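Local coordinates for hypothetical membrane protein (Corynebacterium glutamicum, PDB 6JSA), which binds heme through its C-terminal HtaA domain and probably passes it on within the heme-uptake machinery of Corynebacteria, at residues S17-I22 with G29-N34; S66-G71 with I75-I80; T108-T113 with S143-D148; A122-V125 with A130-S133. One frame throughout, in Å; residues are numbered along the deposited sequence.

Contact 1. Residues S17-I22 with G29-N34; sequences SFQNYI and GSWTLN. With HEM (protoporphyrin IX containing Fe), chain B.
Gln19 and Trp31 join the heme-binding helix 17-22 to the strand that begins at Ser30. This is the helix of the HtaA domain that supplies the axial ligand. The flat groups are turned steeply against each other, the Gln19 amide standing 75° from the indole plane. Gln19 meets the six-membered end of the indole with its aliphatic part, CG lying 3.8 Å from Trp31 CZ3. Its amide nitrogen goes to the backbone oxygens of Gly13 and Gln41. The CG2 methyl of Ile22 packs on the Ser30 backbone, 3.4 Å from Ser30 O. Its CG1 lies over one face of the Phe18 ring. The loop between helix and strand is closed by Gly29 N, which donates to Ile22 O at 2.7 Å, bent at the hydrogen to 135°. The other side of the helix serves the heme. A chi1 of 161° swings the Tyr21 ring away from its own N-H and out to the porphyrin, and HEM C4D sits over one ring face. Its hydroxyl is also hydrogen-bonded to His72 NE2. Ser17 OG donates to heme propionate O2D at 2.6 Å. Tyr21 OH coordinates the heme iron at 2.1 Å.

Contact 2. Residues S66-G71 with I75-I80; sequences SIHFTG and ILDMQI. With HEM (protoporphyrin IX containing Fe), chain B.
Strands 66-71 and 76-80 run antiparallel, their axes 4.6 Å apart, with hydrogen-bonded pairs at Ile67-Ile80, Phe69-Met78 and Gly71-Leu76. The middle pair is closed by Phe69 N to Met78 O at 2.8 Å and by the return bond from Met78 N. Near the turn Ile75 and Leu76 both face Gly71, a classic beta bulge. His68, Asp77 and Gln79 share one face of the hairpin. In the His68 conformer described, one of two modelled, a chi1 of -167° brings the imidazole across to the partner strand. There His68 NE2 donates to Asp77 OD1 at 2.6 Å. The bond is bent, and OD1 is met from above the carboxylate plane, 44° out of it. Gln79 runs alongside this conformer in the same direction, its CG over the face of the imidazole in a CH-pi contact, 3.8 Å from the ring centroid. The other face carries Phe69, Leu76, Met78 and Ile80. Ile80 CD1 meets the Phe69 ring at its edge, 4.1 Å from CE2. Met78 SD approaches the same ring obliquely. Leu76 turns to the heme, with CD1 3.6 Å from HEM C3C, and Ile75 CG2 meets the vinyl carbon CAB. This is a bulged beta hairpin, and its turn end lines the heme pocket.

Contact 3. Residues T108-T113 with S143-D148; sequences TNYGRT and SQAFAD. With HEM (protoporphyrin IX containing Fe), chain B.
Tyr110 of segment 108-113 reaches the C-terminal end of helix 140-145, where it meets Gln144 and Ala145. Its ring carbon CE1 packs against Ala145 CB at 3.9 Å. Tyr110 OH lies 3.5 Å from Gln144 CB. At the far edge of the ring, Gln144 OE1 lies in the ring plane, 3.7 Å from CE2. The ring and the Gln144 amide are turned 63° against each other. A water links the two polar ends, 2.8 Å from Tyr110 OH and donating to Gln144 OE1 at 3.2 Å. Thr108 CG2 sits over the centre of one face of the Tyr110 ring. Beyond the ring, Asn109 OD1 accepts from Gly111 N in an Asx turn, just before the chain turns its corner at Arg112. On the helix side, Ala145 O accepts from Ser100 OG. The Phe146 ring meets Phe18 and Tyr150 edge to face. Ala147, with positive phi, places its CB 3.6 Å from HEM CAC. The helix ends in a Schellman motif, with Asp148 N bonded to Ser143 O at 3.0 Å and Ala147 N to Gln144 O. This helix end thus forms part of the wall of the heme pocket.

Contact 4. Residues A122-V125 with A130-S133; sequences ALNV and ASGS
Asn124 N donates to Ser131 O at 2.8 Å, and that carbonyl also receives the CA-H of Leu123, at 3.4 Å from Leu123 CA. The hydrogen bond from Asn124 N is nearly straight. Ser131 N returns a bond to Asn124 O at 2.9 Å. Asn124 O is also approached by Ala130 CA, 3.1 Å away. One hydrogen-bonded pair further on, Ser133 N donates to Ala122 O at 2.9 Å, and the answering bond from Ala122 N is weak. Between these two pairs Leu123 faces Gly132. The strands come close here, with Leu123 CA 4.1 Å from Gly132 CA. In Leu123, chi2 of 58° turns CD1 back toward the partner strand, 3.5 Å from Ser131 O. On this same face Val125 CG2 touches Ala130 CB at 4.1 Å. The other face carries Ala122, Asn124, Ser131 and Ser133. There the side chains meet loosely, and their closest approach to each other is Asn124 CB to Ser131 OG. The segments are part of the antiparallel hairpin of strands 113-125 and 129-138, away from the heme. Strand 129-138 is bordered on its other side by strand 159-165, whose Phe161 packs against both Leu123 and Ala130. Lys57 NZ bonds to Leu123 O, and Val125 rests on Ala54.

How the contacts relate
Contacts 1, 2 and 3 gather round one heme, while contact 4 lies on the opposite side of the chain's centre from all three. Contact 1 and contact 2 come first along the chain, with centres 8 Å apart, and their strands 30-34 and 66-71 are neighbours in the sheet. Contact 3 follows, 11 Å from contact 2 between centres. Phe146 joins it to both others, touching Phe18 of contact 1 and Met78 of contact 2. Contact 4 falls between the two segments of contact 3 in sequence, yet their centres are 28 Å apart. The hairpin of strands 113-125 and 129-138 thus reaches across the chain's centre, away from the heme site.

Contact 1. Residues S17-I22 with G29-N34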
# COMPACT_ATOMS: atom_id res chain seq x y z
N SER A 17 1.71 -13.53 -3.65
CA SER A 17 2.05 -14.75 -2.93
C SER A 17 1.62 -14.66 -1.47
O SER A 17 1.31 -15.69 -0.85
CB SER A 17 3.54 -15.07 -3.08
OG SER A 17 4.35 -14.09 -2.47
N PHE A 18 1.60 -13.46 -0.89
CA PHE A 18 1.09 -13.29 0.47
C PHE A 18 -0.41 -13.56 0.53
O PHE A 18 -0.88 -14.25 1.44
CB PHE A 18 1.41 -11.90 1.00
CG PHE A 18 1.04 -11.71 2.45
CD1 PHE A 18 1.69 -12.44 3.43
CD2 PHE A 18 0.06 -10.81 2.82
CE1 PHE A 18 1.38 -12.27 4.77
CE2 PHE A 18 -0.27 -10.63 4.16
CZ PHE A 18 0.40 -11.37 5.14
N GLN A 19 -1.18 -13.05 -0.44
CA GLN A 19 -2.61 -13.37 -0.49
C GLN A 19 -2.82 -14.88 -0.54
O GLN A 19 -3.67 -15.42 0.17
CB GLN A 19 -3.25 -12.77 -1.73
CG GLN A 19 -3.43 -11.27 -1.72
CD GLN A 19 -4.03 -10.80 -3.03
OE1 GLN A 19 -4.78 -11.53 -3.68
NE2 GLN A 19 -3.69 -9.59 -3.44
N ASN A 20 -2.08 -15.56 -1.41
CA ASN A 20 -2.29 -16.98 -1.60
C ASN A 20 -1.86 -17.77 -0.38
O ASN A 20 -2.48 -18.79 -0.05
CB ASN A 20 -1.57 -17.45 -2.86
CG ASN A 20 -2.11 -16.79 -4.12
OD1 ASN A 20 -3.25 -16.31 -4.13
ND2 ASN A 20 -1.31 -16.76 -5.18
N TYR A 21 -0.83 -17.29 0.32
CA TYR A 21 -0.44 -17.88 1.59
C TYR A 21 -1.53 -17.68 2.64
O TYR A 21 -1.94 -18.64 3.32
CB TYR A 21 0.88 -17.26 2.04
CG TYR A 21 1.19 -17.43 3.50
CD1 TYR A 21 1.48 -18.68 4.03
CD2 TYR A 21 1.20 -16.34 4.36
CE1 TYR A 21 1.77 -18.83 5.36
CE2 TYR A 21 1.49 -16.47 5.69
CZ TYR A 21 1.77 -17.73 6.19
OH TYR A 21 2.04 -17.87 7.51
N ILE A 22 -2.03 -16.45 2.78
CA ILE A 22 -3.05 -16.17 3.79
C ILE A 22 -4.27 -17.07 3.59
O ILE A 22 -4.81 -17.63 4.56
CB ILE A 22 -3.44 -14.68 3.76
CG1 ILE A 22 -2.31 -13.82 4.33
CG2 ILE A 22 -4.76 -14.46 4.50
CD1 ILE A 22 -2.08 -13.99 5.82
N GLY A 29 -6.03 -18.73 6.76
CA GLY A 29 -6.44 -17.40 7.16
C GLY A 29 -7.38 -16.73 6.18
O GLY A 29 -7.98 -17.37 5.32
N SER A 30 -7.49 -15.42 6.32
CA SER A 30 -8.40 -14.62 5.51
C SER A 30 -8.02 -13.16 5.72
O SER A 30 -7.06 -12.84 6.42
CB SER A 30 -9.85 -14.86 5.94
OG SER A 30 -10.01 -14.51 7.30
N TRP A 31 -8.78 -12.28 5.10
CA TRP A 31 -8.67 -10.86 5.40
C TRP A 31 -10.05 -10.26 5.44
O TRP A 31 -11.01 -10.81 4.89
CB TRP A 31 -7.80 -10.11 4.39
CG TRP A 31 -8.28 -10.19 2.98
CD1 TRP A 31 -9.35 -9.53 2.43
CD2 TRP A 31 -7.68 -10.93 1.91
NE1 TRP A 31 -9.46 -9.84 1.10
CE2 TRP A 31 -8.44 -10.69 0.75
CE3 TRP A 31 -6.57 -11.78 1.83
CZ2 TRP A 31 -8.13 -11.27 -0.48
CZ3 TRP A 31 -6.26 -12.35 0.60
CH2 TRP A 31 -7.04 -12.09 -0.53
N THR A 32 -10.16 -9.13 6.14
CA THR A 32 -11.35 -8.31 6.08
C THR A 32 -10.96 -6.90 5.67
O THR A 32 -9.82 -6.46 5.86
CB THR A 32 -12.14 -8.31 7.40
OG1 THR A 32 -11.38 -7.66 8.42
CG2 THR A 32 -12.49 -9.73 7.82
N LEU A 33 -11.94 -6.21 5.08
CA LEU A 33 -11.75 -4.91 4.45
C LEU A 33 -12.72 -3.92 5.05
O LEU A 33 -13.89 -4.23 5.28
CB LEU A 33 -12.02 -5.01 2.95
CG LEU A 33 -11.15 -6.03 2.22
CD1 LEU A 33 -11.49 -6.07 0.74
CD2 LEU A 33 -9.65 -5.75 2.43
N ASN A 34 -12.23 -2.70 5.27
CA ASN A 34 -13.04 -1.63 5.83
C ASN A 34 -12.72 -0.40 4.98
O ASN A 34 -11.66 0.21 5.14
CB ASN A 34 -12.71 -1.41 7.30
CG ASN A 34 -13.83 -0.74 8.06
OD1 ASN A 34 -15.00 -1.11 7.94
ND2 ASN A 34 -13.48 0.26 8.85
CHA HEM B . 5.22 -18.10 4.96
CHB HEM B . 4.62 -20.74 8.97
CHC HEM B . 3.24 -16.77 11.37
CHD HEM B . 4.22 -14.08 7.48
C1A HEM B . 5.15 -19.16 5.83
C2A HEM B . 5.39 -20.55 5.48
C3A HEM B . 5.22 -21.29 6.58
C4A HEM B . 4.89 -20.38 7.67
CMA HEM B . 5.35 -22.83 6.70
CAA HEM B . 5.70 -21.04 4.06
CBA HEM B . 4.35 -21.04 3.33
CGA HEM B . 4.49 -21.42 1.88
O1A HEM B . 5.61 -21.30 1.32
O2A HEM B . 3.48 -21.81 1.26
C1B HEM B . 4.14 -19.91 9.95
C2B HEM B . 3.66 -20.32 11.26
C3B HEM B . 3.29 -19.22 11.93
C4B HEM B . 3.51 -18.09 11.05
CMB HEM B . 3.64 -21.79 11.72
CAB HEM B . 2.70 -19.06 13.35
CBB HEM B . 2.36 -20.06 14.18
C1C HEM B . 3.42 -15.68 10.54
C2C HEM B . 3.24 -14.30 10.93
C3C HEM B . 3.48 -13.55 9.85
C4C HEM B . 3.85 -14.43 8.76
CMC HEM B . 2.81 -13.81 12.33
CAC HEM B . 3.40 -12.00 9.81
CBC HEM B . 2.85 -11.37 8.77
C1D HEM B . 4.59 -14.93 6.48
C2D HEM B . 4.99 -14.53 5.15
C3D HEM B . 5.27 -15.63 4.45
C4D HEM B . 5.04 -16.78 5.31
CMD HEM B . 5.08 -13.08 4.66
CAD HEM B . 5.71 -15.70 2.98
CBD HEM B . 4.45 -15.91 2.13
CGD HEM B . 4.82 -15.87 0.66
O1D HEM B . 5.23 -16.92 0.11
O2D HEM B . 4.69 -14.79 0.04
NA HEM B . 4.85 -19.09 7.18
NB HEM B . 4.02 -18.54 9.86
NC HEM B . 3.79 -15.73 9.21
ND HEM B . 4.64 -16.32 6.55
FE HEM B . 4.03 -17.45 8.12

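Contact 2. Residues S66-G71 with I75-I80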
# COMPACT_ATOMS: atom_id res chain seq x y z
N SER A 66 -8.83 0.25 5.54
CA SER A 66 -7.91 -0.70 6.13
C SER A 66 -8.13 -2.11 5.60
O SER A 66 -9.24 -2.49 5.21
CB SER A 66 -8.00 -0.70 7.66
OG SER A 66 -9.31 -1.00 8.07
N ILE A 67 -7.04 -2.87 5.60
CA ILE A 67 -7.02 -4.30 5.33
C ILE A 67 -6.55 -4.98 6.60
O ILE A 67 -5.56 -4.54 7.21
CB ILE A 67 -6.04 -4.63 4.19
CG1 ILE A 67 -6.33 -3.79 2.95
CG2 ILE A 67 -6.07 -6.14 3.90
CD1 ILE A 67 -5.18 -3.78 1.99
N HIS A 68 -7.22 -6.06 6.99
CA HIS A 68 -6.89 -6.79 8.21
C HIS A 68 -6.67 -8.26 7.84
O HIS A 68 -7.64 -8.99 7.60
CB HIS A 68 -8.00 -6.64 9.24
CG HIS A 68 -7.62 -7.09 10.62
ND1 HIS A 68 -8.43 -6.90 11.71
CD2 HIS A 68 -6.51 -7.72 11.08
CE1 HIS A 68 -7.84 -7.39 12.78
NE2 HIS A 68 -6.67 -7.90 12.43
N PHE A 69 -5.41 -8.68 7.80
CA PHE A 69 -5.06 -10.08 7.52
C PHE A 69 -5.00 -10.86 8.83
O PHE A 69 -4.48 -10.36 9.83
CB PHE A 69 -3.67 -10.16 6.89
CG PHE A 69 -3.55 -9.50 5.54
CD1 PHE A 69 -3.99 -10.14 4.39
CD2 PHE A 69 -2.94 -8.25 5.41
CE1 PHE A 69 -3.85 -9.56 3.15
CE2 PHE A 69 -2.81 -7.66 4.17
CZ PHE A 69 -3.26 -8.31 3.04
N THR A 70 -5.50 -12.09 8.81
CA THR A 70 -5.38 -12.99 9.95
C THR A 70 -5.00 -14.38 9.47
O THR A 70 -5.26 -14.75 8.32
CB THR A 70 -6.67 -13.06 10.77
OG1 THR A 70 -7.74 -13.49 9.92
CG2 THR A 70 -7.00 -11.72 11.39
N GLY A 71 -4.39 -15.15 10.37
CA GLY A 71 -3.99 -16.51 10.05
C GLY A 71 -3.46 -17.19 11.30
O GLY A 71 -3.25 -16.55 12.33
N ILE A 75 -2.56 -15.87 15.48
CA ILE A 75 -1.16 -15.49 15.69
C ILE A 75 -0.74 -14.46 14.66
O ILE A 75 -0.10 -13.45 14.99
CB ILE A 75 -0.25 -16.73 15.68
CG1 ILE A 75 -0.49 -17.58 16.92
CG2 ILE A 75 1.21 -16.29 15.60
CD1 ILE A 75 0.02 -16.96 18.19
N LEU A 76 -1.07 -14.70 13.39
CA LEU A 76 -0.87 -13.71 12.34
C LEU A 76 -2.03 -12.72 12.39
O LEU A 76 -3.20 -13.11 12.31
CB LEU A 76 -0.80 -14.40 10.97
CG LEU A 76 -0.30 -13.57 9.78
CD1 LEU A 76 0.19 -14.49 8.66
CD2 LEU A 76 -1.38 -12.62 9.24
N ASP A 77 -1.68 -11.44 12.53
CA ASP A 77 -2.67 -10.38 12.70
C ASP A 77 -1.98 -9.12 12.20
O ASP A 77 -1.16 -8.53 12.91
CB ASP A 77 -3.06 -10.28 14.17
CG ASP A 77 -4.17 -9.29 14.43
OD1 ASP A 77 -4.39 -8.36 13.62
OD2 ASP A 77 -4.83 -9.43 15.48
N MET A 78 -2.30 -8.73 10.96
CA MET A 78 -1.59 -7.64 10.29
C MET A 78 -2.61 -6.66 9.75
O MET A 78 -3.48 -7.03 8.95
CB MET A 78 -0.72 -8.17 9.15
CG MET A 78 0.09 -7.08 8.48
SD MET A 78 1.12 -7.75 7.15
CE MET A 78 2.31 -6.44 6.95
N GLN A 79 -2.51 -5.41 10.17
CA GLN A 79 -3.40 -4.35 9.73
C GLN A 79 -2.60 -3.32 8.94
O GLN A 79 -1.54 -2.87 9.40
CB GLN A 79 -4.06 -3.67 10.93
CG GLN A 79 -4.87 -4.61 11.80
CD GLN A 79 -5.45 -3.91 13.00
OE1 GLN A 79 -6.15 -2.90 12.87
NE2 GLN A 79 -5.14 -4.41 14.18
N ILE A 80 -3.11 -2.96 7.77
CA ILE A 80 -2.54 -1.91 6.93
C ILE A 80 -3.65 -0.91 6.67
O ILE A 80 -4.72 -1.28 6.15
CB ILE A 80 -2.00 -2.48 5.61
CG1 ILE A 80 -0.96 -3.58 5.87
CG2 ILE A 80 -1.42 -1.37 4.75
CD1 ILE A 80 -0.46 -4.27 4.62
CHA HEM B . 5.22 -18.10 4.96
CHB HEM B . 4.62 -20.74 8.97
CHC HEM B . 3.24 -16.77 11.37
CHD HEM B . 4.22 -14.08 7.48
C1A HEM B . 5.15 -19.16 5.83
C2A HEM B . 5.39 -20.55 5.48
C3A HEM B . 5.22 -21.29 6.58
C4A HEM B . 4.89 -20.38 7.67
CMA HEM B . 5.35 -22.83 6.70
CAA HEM B . 5.70 -21.04 4.06
CBA HEM B . 4.35 -21.04 3.33
CGA HEM B . 4.49 -21.42 1.88
O1A HEM B . 5.61 -21.30 1.32
O2A HEM B . 3.48 -21.81 1.26
C1B HEM B . 4.14 -19.91 9.95
C2B HEM B . 3.66 -20.32 11.26
C3B HEM B . 3.29 -19.22 11.93
C4B HEM B . 3.51 -18.09 11.05
CMB HEM B . 3.64 -21.79 11.72
CAB HEM B . 2.70 -19.06 13.35
CBB HEM B . 2.36 -20.06 14.18
C1C HEM B . 3.42 -15.68 10.54
C2C HEM B . 3.24 -14.30 10.93
C3C HEM B . 3.48 -13.55 9.85
C4C HEM B . 3.85 -14.43 8.76
CMC HEM B . 2.81 -13.81 12.33
CAC HEM B . 3.40 -12.00 9.81
CBC HEM B . 2.85 -11.37 8.77
C1D HEM B . 4.59 -14.93 6.48
C2D HEM B . 4.99 -14.53 5.15
C3D HEM B . 5.27 -15.63 4.45
C4D HEM B . 5.04 -16.78 5.31
CMD HEM B . 5.08 -13.08 4.66
CAD HEM B . 5.71 -15.70 2.98
CBD HEM B . 4.45 -15.91 2.13
CGD HEM B . 4.82 -15.87 0.66
O1D HEM B . 5.23 -16.92 0.11
O2D HEM B . 4.69 -14.79 0.04
NA HEM B . 4.85 -19.09 7.18
NB HEM B . 4.02 -18.54 9.86
NC HEM B . 3.79 -15.73 9.21
ND HEM B . 4.64 -16.32 6.55
FE HEM B . 4.03 -17.45 8.12

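Contact 3. Residues T108-T113 with S143-D148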
# COMPACT_ATOMS: atom_id res chain seq x y z
N THR A 108 3.08 -5.32 17.38
CA THR A 108 3.82 -4.07 17.36
C THR A 108 3.02 -3.08 16.53
O THR A 108 2.60 -3.39 15.41
CB THR A 108 5.20 -4.27 16.74
OG1 THR A 108 5.95 -5.21 17.53
CG2 THR A 108 5.96 -2.95 16.67
N ASN A 109 2.80 -1.90 17.09
CA ASN A 109 2.24 -0.79 16.33
C ASN A 109 3.42 -0.03 15.72
O ASN A 109 4.16 0.64 16.43
CB ASN A 109 1.41 0.12 17.23
CG ASN A 109 0.60 1.14 16.45
OD1 ASN A 109 0.86 1.38 15.26
ND2 ASN A 109 -0.40 1.74 17.10
N TYR A 110 3.60 -0.17 14.40
CA TYR A 110 4.67 0.53 13.70
C TYR A 110 4.33 1.98 13.43
O TYR A 110 5.19 2.73 12.96
CB TYR A 110 5.00 -0.20 12.38
CG TYR A 110 5.59 -1.57 12.64
CD1 TYR A 110 4.76 -2.68 12.79
CD2 TYR A 110 6.96 -1.74 12.78
CE1 TYR A 110 5.30 -3.92 13.06
CE2 TYR A 110 7.51 -2.97 13.05
CZ TYR A 110 6.67 -4.06 13.19
OH TYR A 110 7.20 -5.30 13.47
N GLY A 111 3.10 2.39 13.74
CA GLY A 111 2.67 3.73 13.45
C GLY A 111 2.56 3.96 11.95
O GLY A 111 2.41 3.03 11.15
N ARG A 112 2.64 5.23 11.58
CA ARG A 112 2.63 5.61 10.18
C ARG A 112 4.06 5.50 9.66
O ARG A 112 4.97 6.16 10.18
CB ARG A 112 2.10 7.03 10.02
CG ARG A 112 1.86 7.39 8.58
CD ARG A 112 0.78 8.45 8.43
NE ARG A 112 0.46 8.63 7.01
CZ ARG A 112 -0.34 7.84 6.32
NH1 ARG A 112 -0.93 6.79 6.90
NH2 ARG A 112 -0.55 8.06 5.03
N THR A 113 4.26 4.66 8.65
CA THR A 113 5.61 4.26 8.27
C THR A 113 5.69 4.07 6.76
O THR A 113 4.69 3.77 6.10
CB THR A 113 6.00 2.95 8.98
OG1 THR A 113 7.38 2.67 8.76
CG2 THR A 113 5.16 1.77 8.49
N SER A 143 9.54 -5.14 6.40
CA SER A 143 10.09 -6.47 6.63
C SER A 143 9.78 -6.97 8.03
O SER A 143 9.39 -8.13 8.22
CB SER A 143 11.59 -6.42 6.38
OG SER A 143 12.20 -7.67 6.66
N GLN A 144 9.95 -6.10 9.04
CA GLN A 144 9.60 -6.49 10.40
C GLN A 144 8.12 -6.76 10.54
O GLN A 144 7.71 -7.69 11.25
CB GLN A 144 10.02 -5.39 11.38
CG GLN A 144 11.51 -5.16 11.42
CD GLN A 144 11.89 -4.00 12.32
OE1 GLN A 144 11.14 -3.64 13.23
NE2 GLN A 144 13.04 -3.41 12.06
N ALA A 145 7.28 -5.96 9.88
CA ALA A 145 5.84 -6.18 9.98
C ALA A 145 5.43 -7.50 9.36
O ALA A 145 4.43 -8.10 9.79
CB ALA A 145 5.08 -5.02 9.33
N PHE A 146 6.17 -7.98 8.37
CA PHE A 146 5.95 -9.31 7.82
C PHE A 146 6.71 -10.39 8.58
O PHE A 146 6.96 -11.47 8.03
CB PHE A 146 6.31 -9.34 6.33
CG PHE A 146 5.27 -8.73 5.43
CD1 PHE A 146 4.06 -9.37 5.22
CD2 PHE A 146 5.52 -7.53 4.77
CE1 PHE A 146 3.12 -8.82 4.37
CE2 PHE A 146 4.58 -6.98 3.91
CZ PHE A 146 3.37 -7.63 3.71
N ALA A 147 7.06 -10.12 9.84
CA ALA A 147 7.67 -11.11 10.72
C ALA A 147 8.98 -11.67 10.16
O ALA A 147 9.35 -12.81 10.43
CB ALA A 147 6.70 -12.24 11.10
N ASP A 148 9.69 -10.85 9.37
CA ASP A 148 10.98 -11.19 8.79
C ASP A 148 10.90 -12.33 7.78
O ASP A 148 11.93 -12.91 7.42
CB ASP A 148 12.05 -11.48 9.85
CG ASP A 148 12.21 -10.34 10.84
OD1 ASP A 148 12.25 -9.16 10.43
OD2 ASP A 148 12.30 -10.63 12.06
CHA HEM B . 5.22 -18.10 4.96
CHB HEM B . 4.62 -20.74 8.97
CHC HEM B . 3.24 -16.77 11.37
CHD HEM B . 4.22 -14.08 7.48
C1A HEM B . 5.15 -19.16 5.83
C2A HEM B . 5.39 -20.55 5.48
C3A HEM B . 5.22 -21.29 6.58
C4A HEM B . 4.89 -20.38 7.67
CMA HEM B . 5.35 -22.83 6.70
CAA HEM B . 5.70 -21.04 4.06
CBA HEM B . 4.35 -21.04 3.33
CGA HEM B . 4.49 -21.42 1.88
O1A HEM B . 5.61 -21.30 1.32
O2A HEM B . 3.48 -21.81 1.26
C1B HEM B . 4.14 -19.91 9.95
C2B HEM B . 3.66 -20.32 11.26
C3B HEM B . 3.29 -19.22 11.93
C4B HEM B . 3.51 -18.09 11.05
CMB HEM B . 3.64 -21.79 11.72
CAB HEM B . 2.70 -19.06 13.35
CBB HEM B . 2.36 -20.06 14.18
C1C HEM B . 3.42 -15.68 10.54
C2C HEM B . 3.24 -14.30 10.93
C3C HEM B . 3.48 -13.55 9.85
C4C HEM B . 3.85 -14.43 8.76
CMC HEM B . 2.81 -13.81 12.33
CAC HEM B . 3.40 -12.00 9.81
CBC HEM B . 2.85 -11.37 8.77
C1D HEM B . 4.59 -14.93 6.48
C2D HEM B . 4.99 -14.53 5.15
C3D HEM B . 5.27 -15.63 4.45
C4D HEM B . 5.04 -16.78 5.31
CMD HEM B . 5.08 -13.08 4.66
CAD HEM B . 5.71 -15.70 2.98
CBD HEM B . 4.45 -15.91 2.13
CGD HEM B . 4.82 -15.87 0.66
O1D HEM B . 5.23 -16.92 0.11
O2D HEM B . 4.69 -14.79 0.04
NA HEM B . 4.85 -19.09 7.18
NB HEM B . 4.02 -18.54 9.86
NC HEM B . 3.79 -15.73 9.21
ND HEM B . 4.64 -16.32 6.55
FE HEM B . 4.03 -17.45 8.12
O HOH W 1 9.45 -5.58 15.07

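Contact 4. Residues A122-V125 with A130-S133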
# COMPACT_ATOMS: atom_id res chain seq x y z
N ALA A 122 5.85 4.28 -14.98
CA ALA A 122 5.07 5.27 -15.69
C ALA A 122 4.56 6.25 -14.65
O ALA A 122 4.09 5.84 -13.59
CB ALA A 122 3.87 4.63 -16.39
N LEU A 123 4.68 7.54 -14.93
CA LEU A 123 4.12 8.56 -14.06
C LEU A 123 3.81 9.77 -14.92
O LEU A 123 4.71 10.36 -15.52
CB LEU A 123 5.09 8.93 -12.94
CG LEU A 123 4.59 9.98 -11.94
CD1 LEU A 123 3.31 9.54 -11.27
CD2 LEU A 123 5.67 10.25 -10.92
N ASN A 124 2.53 10.11 -15.02
CA ASN A 124 2.07 11.17 -15.89
C ASN A 124 1.29 12.17 -15.06
O ASN A 124 0.43 11.78 -14.26
CB ASN A 124 1.20 10.61 -17.02
CG ASN A 124 2.00 9.71 -17.95
OD1 ASN A 124 1.79 8.50 -18.00
ND2 ASN A 124 2.92 10.31 -18.71
N VAL A 125 1.59 13.45 -15.24
CA VAL A 125 0.92 14.53 -14.53
C VAL A 125 0.56 15.61 -15.54
O VAL A 125 1.38 15.96 -16.40
CB VAL A 125 1.82 15.11 -13.42
CG1 VAL A 125 1.15 16.32 -12.78
CG2 VAL A 125 2.14 14.06 -12.38
N ALA A 130 -3.47 12.85 -12.99
CA ALA A 130 -2.20 12.20 -12.70
C ALA A 130 -2.43 10.70 -12.64
O ALA A 130 -3.49 10.24 -12.20
CB ALA A 130 -1.60 12.68 -11.38
N SER A 131 -1.44 9.93 -13.09
CA SER A 131 -1.56 8.48 -13.02
C SER A 131 -0.17 7.89 -13.05
O SER A 131 0.79 8.53 -13.51
CB SER A 131 -2.40 7.92 -14.17
OG SER A 131 -1.82 8.23 -15.43
N GLY A 132 -0.05 6.66 -12.58
CA GLY A 132 1.24 6.02 -12.62
C GLY A 132 1.19 4.60 -12.10
O GLY A 132 0.20 4.15 -11.52
N SER A 133 2.30 3.91 -12.33
CA SER A 133 2.52 2.55 -11.84
C SER A 133 3.95 2.47 -11.34
O SER A 133 4.87 3.00 -11.97
CB SER A 133 2.34 1.52 -12.97
OG SER A 133 1.01 1.50 -13.44